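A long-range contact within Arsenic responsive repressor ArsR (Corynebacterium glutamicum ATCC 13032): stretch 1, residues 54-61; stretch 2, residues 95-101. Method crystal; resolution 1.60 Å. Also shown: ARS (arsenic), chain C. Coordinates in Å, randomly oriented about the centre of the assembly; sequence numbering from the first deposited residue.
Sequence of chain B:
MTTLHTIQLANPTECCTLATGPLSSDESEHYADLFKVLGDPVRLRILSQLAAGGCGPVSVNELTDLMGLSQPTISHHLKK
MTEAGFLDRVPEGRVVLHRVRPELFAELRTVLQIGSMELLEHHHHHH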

# COMPACT_ATOMS: atom_id res chain seq x y z
N GLY B 54 2.84 10.69 -16.50
CA GLY B 54 3.84 9.76 -16.93
C GLY B 54 5.05 9.75 -16.00
O GLY B 54 6.06 9.15 -16.35
N CYS B 55 4.97 10.44 -14.83
CA CYS B 55 6.05 10.49 -13.84
C CYS B 55 7.27 11.29 -14.23
O CYS B 55 8.33 11.17 -13.61
N GLY B 56 7.11 12.15 -15.21
CA GLY B 56 8.16 13.15 -15.50
C GLY B 56 8.34 14.15 -14.41
O GLY B 56 7.44 14.36 -13.65
N PRO B 57 9.51 14.77 -14.36
CA PRO B 57 9.74 15.83 -13.44
C PRO B 57 8.90 17.02 -13.74
O PRO B 57 8.78 17.35 -14.91
N VAL B 58 8.30 17.65 -12.73
CA VAL B 58 7.40 18.80 -12.88
C VAL B 58 7.90 19.90 -11.91
O VAL B 58 8.36 19.61 -10.81
N SER B 59 7.80 21.17 -12.31
CA SER B 59 8.03 22.30 -11.41
C SER B 59 6.88 22.63 -10.45
O SER B 59 5.72 22.39 -10.73
N VAL B 60 7.22 23.25 -9.35
CA VAL B 60 6.17 23.78 -8.47
C VAL B 60 5.16 24.67 -9.20
O VAL B 60 3.96 24.52 -8.98
N ASN B 61 5.59 25.54 -10.08
CA ASN B 61 4.70 26.44 -10.88
C ASN B 61 3.69 25.68 -11.67
O ASN B 61 2.53 26.03 -11.68
N VAL B 95 16.25 25.87 -12.90
CA VAL B 95 14.93 25.60 -12.35
C VAL B 95 14.91 24.22 -11.65
O VAL B 95 15.44 23.23 -12.18
N VAL B 96 14.29 24.16 -10.48
CA VAL B 96 14.19 22.87 -9.73
C VAL B 96 12.88 22.14 -10.13
O VAL B 96 11.80 22.71 -9.96
N LEU B 97 12.99 20.88 -10.64
CA LEU B 97 11.80 20.03 -10.90
C LEU B 97 11.72 18.94 -9.82
O LEU B 97 12.70 18.59 -9.18
N HIS B 98 10.50 18.40 -9.62
CA HIS B 98 10.34 17.27 -8.70
C HIS B 98 9.88 16.06 -9.43
O HIS B 98 9.04 16.16 -10.31
N ARG B 99 10.46 14.89 -9.12
CA ARG B 99 10.02 13.68 -9.78
C ARG B 99 9.81 12.58 -8.72
O ARG B 99 10.59 12.39 -7.76
N VAL B 100 8.77 11.86 -8.96
CA VAL B 100 8.49 10.70 -8.15
C VAL B 100 9.62 9.65 -8.25
O VAL B 100 10.25 9.38 -9.29
N ARG B 101 9.93 9.09 -7.13
CA ARG B 101 10.84 7.94 -7.02
C ARG B 101 9.97 6.64 -6.82
O ARG B 101 9.20 6.50 -5.89

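The two stretches run roughly antiparallel, and a single backbone pair holds them in register. Val58 and His98 face each other as an antiparallel hydrogen-bonded pair: Val58 N donates to His98 O at 2.9 Å, and His98 N donates to Val58 O at 2.7 Å, both nearly straight. These two bonds satisfy the amide hydrogens and carbonyls of both residues at once. Each carbonyl also receives a CA-H contact from the opposite stretch, Pro57 CA lying 3.2 Å from His98 O and Leu97 CA 3.5 Å from Val58 O.

Val58 O has a further partner in water 1, which donates to it at 3.0 Å. The same water donates to Val96 O at 3.2 Å and so links the carbonyls of the two stretches. It also bonds to the ring of His98, with ND1 only 2.4 Å from the water oxygen, a notably short distance; which of the two supplies the proton is not settled. Histidine suits this place because a ring nitrogen can meet a water beside the backbone while the rest of the ring fills buried space. Its chi1 is m (-86°) and its chi2 is 90°. Val58, a t rotamer, projects from the same face of the sheet as His98, its branched side chain being well suited to an extended backbone. Val60, also t, brings CG2 to 4.4 Å from His98 ND1, adding an apolar neighbour to the ring.

A different set of side chains packs around Leu97, whose CA-to-CB bond points toward the first stretch. In its m, t conformation this buried leucine sets CB 3.6 Å from Pro57 CB and CD2 3.5 Å from Ser59 N. The proline offers a compact apolar surface and, having no amide hydrogen, leaves no donor to be satisfied here. Ser59 brings its CB to 3.8 Å from Leu97 CD2, but its hydroxyl has another task: in the p rotamer it caps a backbone nitrogen just past the stretch. Serine is a common N-cap residue because its short side chain can reach a free amide in the first turn of a helix.

Arg99 also starts toward the first stretch, its CB 3.9 Å from Pro57 CA, but the end of its long side chain leads away. The aliphatic beginning can therefore pack beside the proline while NE and NH2 find hydrogen-bonding partners elsewhere in the structure.

Next to Arg99 in sequence, Val100 (p) meets Cys55 (m) through Val100 CG1 and Cys55 SG, 3.4 Å apart. Sulfur suits this position in two ways, being apolar enough to lie against a valine methyl and able to bind a soft element such as arsenic. Arsenic AS is modelled 2.3 Å from Cys55 SG. The protein's name identifies it as an arsenic-responsive repressor. Gly54 and Arg101 stay out of reach across the interface.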

# COMPACT_ATOMS: atom_id res chain seq x y z
CB CYS B 55 6.48 9.06 -13.41
SG CYS B 55 5.28 8.23 -12.30
CB PRO B 57 11.28 16.09 -13.62
CG PRO B 57 11.57 15.64 -14.96
CD PRO B 57 10.79 14.38 -15.04
CB VAL B 58 5.96 18.27 -12.61
CG1 VAL B 58 4.93 19.36 -12.55
CG2 VAL B 58 5.55 17.26 -13.71
CB SER B 59 8.34 23.57 -12.19
OG SER B 59 7.16 23.95 -12.85
CB VAL B 60 6.76 24.49 -7.29
CG1 VAL B 60 5.65 24.95 -6.33
CG2 VAL B 60 7.67 23.54 -6.57
CB ASN B 61 5.42 27.31 -11.87
CG ASN B 61 5.77 28.60 -11.30
OD1 ASN B 61 5.97 28.69 -10.08
ND2 ASN B 61 5.87 29.63 -12.13
CB VAL B 95 13.92 25.62 -13.46
CG1 VAL B 95 12.56 25.37 -12.88
CG2 VAL B 95 14.00 26.99 -14.11
CB VAL B 96 14.13 23.09 -8.24
CG1 VAL B 96 13.83 21.77 -7.51
CG2 VAL B 96 15.44 23.69 -7.66
CB LEU B 97 11.88 19.37 -12.19
CG LEU B 97 12.19 20.34 -13.36
CD1 LEU B 97 12.38 19.55 -14.61
CD2 LEU B 97 11.13 21.36 -13.43
CB HIS B 98 9.29 17.70 -7.71
CG HIS B 98 9.87 18.46 -6.60
ND1 HIS B 98 10.01 19.79 -6.64
CD2 HIS B 98 10.37 18.07 -5.39
CE1 HIS B 98 10.57 20.23 -5.54
NE2 HIS B 98 10.72 19.21 -4.71
CB ARG B 99 10.96 13.16 -10.83
CG ARG B 99 12.34 13.14 -10.34
CD ARG B 99 13.19 12.06 -11.10
NE ARG B 99 14.42 11.97 -10.33
CZ ARG B 99 15.56 11.43 -10.72
NH1 ARG B 99 15.66 10.86 -11.90
NH2 ARG B 99 16.58 11.49 -9.90
CB VAL B 100 7.13 10.14 -8.44
CG1 VAL B 100 7.12 9.40 -9.69
CG2 VAL B 100 6.74 9.25 -7.25
CB ARG B 101 11.78 8.18 -5.85
CG ARG B 101 12.82 9.31 -6.00
CD ARG B 101 13.81 9.17 -7.14
NE ARG B 101 14.70 8.01 -6.98
CZ ARG B 101 16.00 7.97 -7.23
NH1 ARG B 101 16.64 9.09 -7.51
NH2 ARG B 101 16.68 6.80 -7.09
AS ARS C . 4.11 7.10 -13.93
O HOH W 1 9.43 21.24 -8.48